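Local coordinates for protein polyguluronate lyase (PDB 1UAI) that probably cleaves poly-alpha-L-guluronate, the guluronate-rich part of alginate, as a polyguluronate lyase with a jellyroll beta-sandwich fold, at residues 16-21 / 73-78. Sequence-based numbering, arbitrary orientation.
Sequences WKVTLP and SELREM
K17 and T19 pair with R76 and E74 through four backbone hydrogen bonds, joining strands 16-20 and 72-79 as antiparallel neighbours in one sheet of the jellyroll beta-sandwich. The axes of the two strand segments approach to 4.5 Å, with 150° between their N-to-C directions. W16 with E77 and V18 with L75 are the non-hydrogen-bonded pairs.

W16, V18, L75 and E77 point to the inner face, where strand 211-223 of the second sheet packs on W16 and L75. The six-membered end of the indole leans across to the other strand. Its CE3 lies 3.6 Å from L75 CB, and E77 CG sits over one ring face. L75 CD2 meets V18 CB at 4.0 Å. The carboxylate of E77 leads away from strand 16-20; it is bound by H223, F190 N and W88.

K17, T19, E74 and R76 share the other face. K17 CG lies between the backbone N and the carbonyl carbon (chi1 71°), and the chain beyond is extended. It crosses the R76 side chain at a slant, CG and CE near R76 CB, while its CD touches M78 SD at 3.8 Å. K17 NZ forms a salt bridge with E30, whose other carboxylate oxygen is hydrogen-bonded to T19 OG1. E74 OE1 is salt-bridged to K191 and R72. The bend of R76 at chi2 (-79°) turns the guanidinium along its own strand, where NH2 reaches E77 O at 2.8 Å. NH2 also bonds A86 O, and Y189 makes a cation-pi contact. One water accepts from both R76 NE and K17 NZ, the latter at 3.0 Å. A second water donates to E74 O and, at 2.7 Å, to T19 OG1.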
loop_
_atom_site.group_PDB
_atom_site.type_symbol
_atom_site.label_atom_id
_atom_site.label_comp_id
_atom_site.label_asym_id
_atom_site.label_seq_id
_atom_site.Cartn_x
_atom_site.Cartn_y
_atom_site.Cartn_z
ATOM N N TRP A 16 -5.740 1.727 11.513
ATOM C CA TRP A 16 -4.701 2.105 10.572
ATOM C C TRP A 16 -4.127 3.459 10.955
ATOM O O TRP A 16 -4.708 4.195 11.757
ATOM C CB TRP A 16 -5.272 2.251 9.157
ATOM C CG TRP A 16 -5.890 1.021 8.600
ATOM C CD1 TRP A 16 -7.198 0.645 8.683
ATOM C CD2 TRP A 16 -5.214 -0.018 7.890
ATOM N NE1 TRP A 16 -7.380 -0.569 8.065
ATOM C CE2 TRP A 16 -6.177 -0.999 7.570
ATOM C CE3 TRP A 16 -3.885 -0.217 7.493
ATOM C CZ2 TRP A 16 -5.854 -2.164 6.869
ATOM C CZ3 TRP A 16 -3.563 -1.375 6.798
ATOM C CH2 TRP A 16 -4.546 -2.335 6.493
ATOM N N LYS A 17 -2.969 3.760 10.381
ATOM C CA LYS A 17 -2.336 5.062 10.520
ATOM C C LYS A 17 -1.814 5.301 9.106
ATOM O O LYS A 17 -1.706 4.354 8.318
ATOM C CB LYS A 17 -1.187 5.069 11.544
ATOM C CG LYS A 17 0.080 4.345 11.139
ATOM C CD LYS A 17 1.199 4.626 12.143
ATOM C CE LYS A 17 2.467 3.856 11.800
ATOM N NZ LYS A 17 3.592 4.170 12.726
ATOM N N VAL A 18 -1.524 6.549 8.762
ATOM C CA VAL A 18 -1.032 6.840 7.426
ATOM C C VAL A 18 0.338 7.507 7.454
ATOM O O VAL A 18 0.631 8.324 8.335
ATOM C CB VAL A 18 -2.034 7.746 6.644
ATOM C CG1 VAL A 18 -2.099 9.136 7.271
ATOM C CG2 VAL A 18 -1.634 7.825 5.171
ATOM N N THR A 19 1.184 7.118 6.502
ATOM C CA THR A 19 2.518 7.690 6.343
ATOM C C THR A 19 2.431 8.449 5.025
ATOM O O THR A 19 1.936 7.914 4.027
ATOM C CB THR A 19 3.602 6.607 6.246
ATOM O OG1 THR A 19 3.566 5.792 7.423
ATOM C CG2 THR A 19 4.983 7.244 6.110
ATOM N N LEU A 20 2.919 9.684 5.028
ATOM C CA LEU A 20 2.832 10.564 3.870
ATOM C C LEU A 20 4.151 10.861 3.165
ATOM O O LEU A 20 5.226 10.520 3.660
ATOM C CB LEU A 20 2.192 11.880 4.319
ATOM C CG LEU A 20 0.849 11.726 5.036
ATOM C CD1 LEU A 20 0.519 12.996 5.802
ATOM C CD2 LEU A 20 -0.237 11.397 4.022
ATOM N N PRO A 21 4.077 11.495 1.982
ATOM C CA PRO A 21 5.261 11.853 1.198
ATOM C C PRO A 21 5.684 13.304 1.438
ATOM O O PRO A 21 6.440 13.880 0.654
ATOM C CB PRO A 21 4.804 11.610 -0.231
ATOM C CG PRO A 21 3.391 12.077 -0.188
ATOM C CD PRO A 21 2.868 11.532 1.134
ATOM N N SER A 73 2.540 7.203 0.323
ATOM C CA SER A 73 1.331 7.736 0.944
ATOM C C SER A 73 0.692 6.370 1.128
ATOM O O SER A 73 0.115 5.811 0.195
ATOM C CB SER A 73 0.485 8.589 0.012
ATOM O OG SER A 73 -0.638 9.047 0.750
ATOM N N GLU A 74 0.802 5.827 2.331
ATOM C CA GLU A 74 0.364 4.461 2.549
ATOM C C GLU A 74 -0.115 4.186 3.966
ATOM O O GLU A 74 0.429 4.725 4.932
ATOM C CB GLU A 74 1.566 3.565 2.201
ATOM C CG GLU A 74 1.410 2.060 2.327
ATOM C CD GLU A 74 2.718 1.331 2.022
ATOM O OE1 GLU A 74 3.765 1.714 2.591
ATOM O OE2 GLU A 74 2.708 0.372 1.219
ATOM N N LEU A 75 -1.131 3.335 4.079
ATOM C CA LEU A 75 -1.683 2.951 5.371
ATOM C C LEU A 75 -0.854 1.820 5.976
ATOM O O LEU A 75 -0.382 0.928 5.263
ATOM C CB LEU A 75 -3.132 2.489 5.211
ATOM C CG LEU A 75 -4.111 3.507 4.624
ATOM C CD1 LEU A 75 -5.447 2.828 4.346
ATOM C CD2 LEU A 75 -4.287 4.675 5.581
ATOM N N ARG A 76 -0.690 1.872 7.293
ATOM C CA ARG A 76 0.070 0.882 8.050
ATOM C C ARG A 76 -0.887 0.298 9.090
ATOM O O ARG A 76 -1.493 1.036 9.871
ATOM C CB ARG A 76 1.256 1.575 8.723
ATOM C CG ARG A 76 2.325 0.659 9.289
ATOM C CD ARG A 76 1.959 0.046 10.632
ATOM N NE ARG A 76 3.164 -0.466 11.280
ATOM C CZ ARG A 76 3.220 -1.573 12.012
ATOM N NH1 ARG A 76 4.374 -1.945 12.551
ATOM N NH2 ARG A 76 2.132 -2.309 12.203
ATOM N N GLU A 77 -1.020 -1.024 9.102
ATOM C CA GLU A 77 -1.945 -1.693 10.011
ATOM C C GLU A 77 -1.696 -1.450 11.494
ATOM O O GLU A 77 -0.580 -1.610 11.991
ATOM C CB GLU A 77 -1.946 -3.203 9.747
ATOM C CG GLU A 77 -3.083 -3.937 10.452
ATOM C CD GLU A 77 -2.895 -5.441 10.498
ATOM O OE1 GLU A 77 -1.928 -5.950 9.895
ATOM O OE2 GLU A 77 -3.726 -6.116 11.144
ATOM N N MET A 78 -2.757 -1.074 12.197
ATOM C CA MET A 78 -2.699 -0.836 13.630
ATOM C C MET A 78 -3.727 -1.761 14.274
ATOM O O MET A 78 -4.379 -2.551 13.590
ATOM C CB MET A 78 -3.037 0.623 13.941
ATOM C CG MET A 78 -2.126 1.641 13.267
ATOM S SD MET A 78 -0.413 1.620 13.862
ATOM C CE MET A 78 -0.572 2.599 15.365
HETATM O O HOH W 1 5.127 1.860 11.545
HETATM O O HOH W 2 2.738 3.476 6.209
#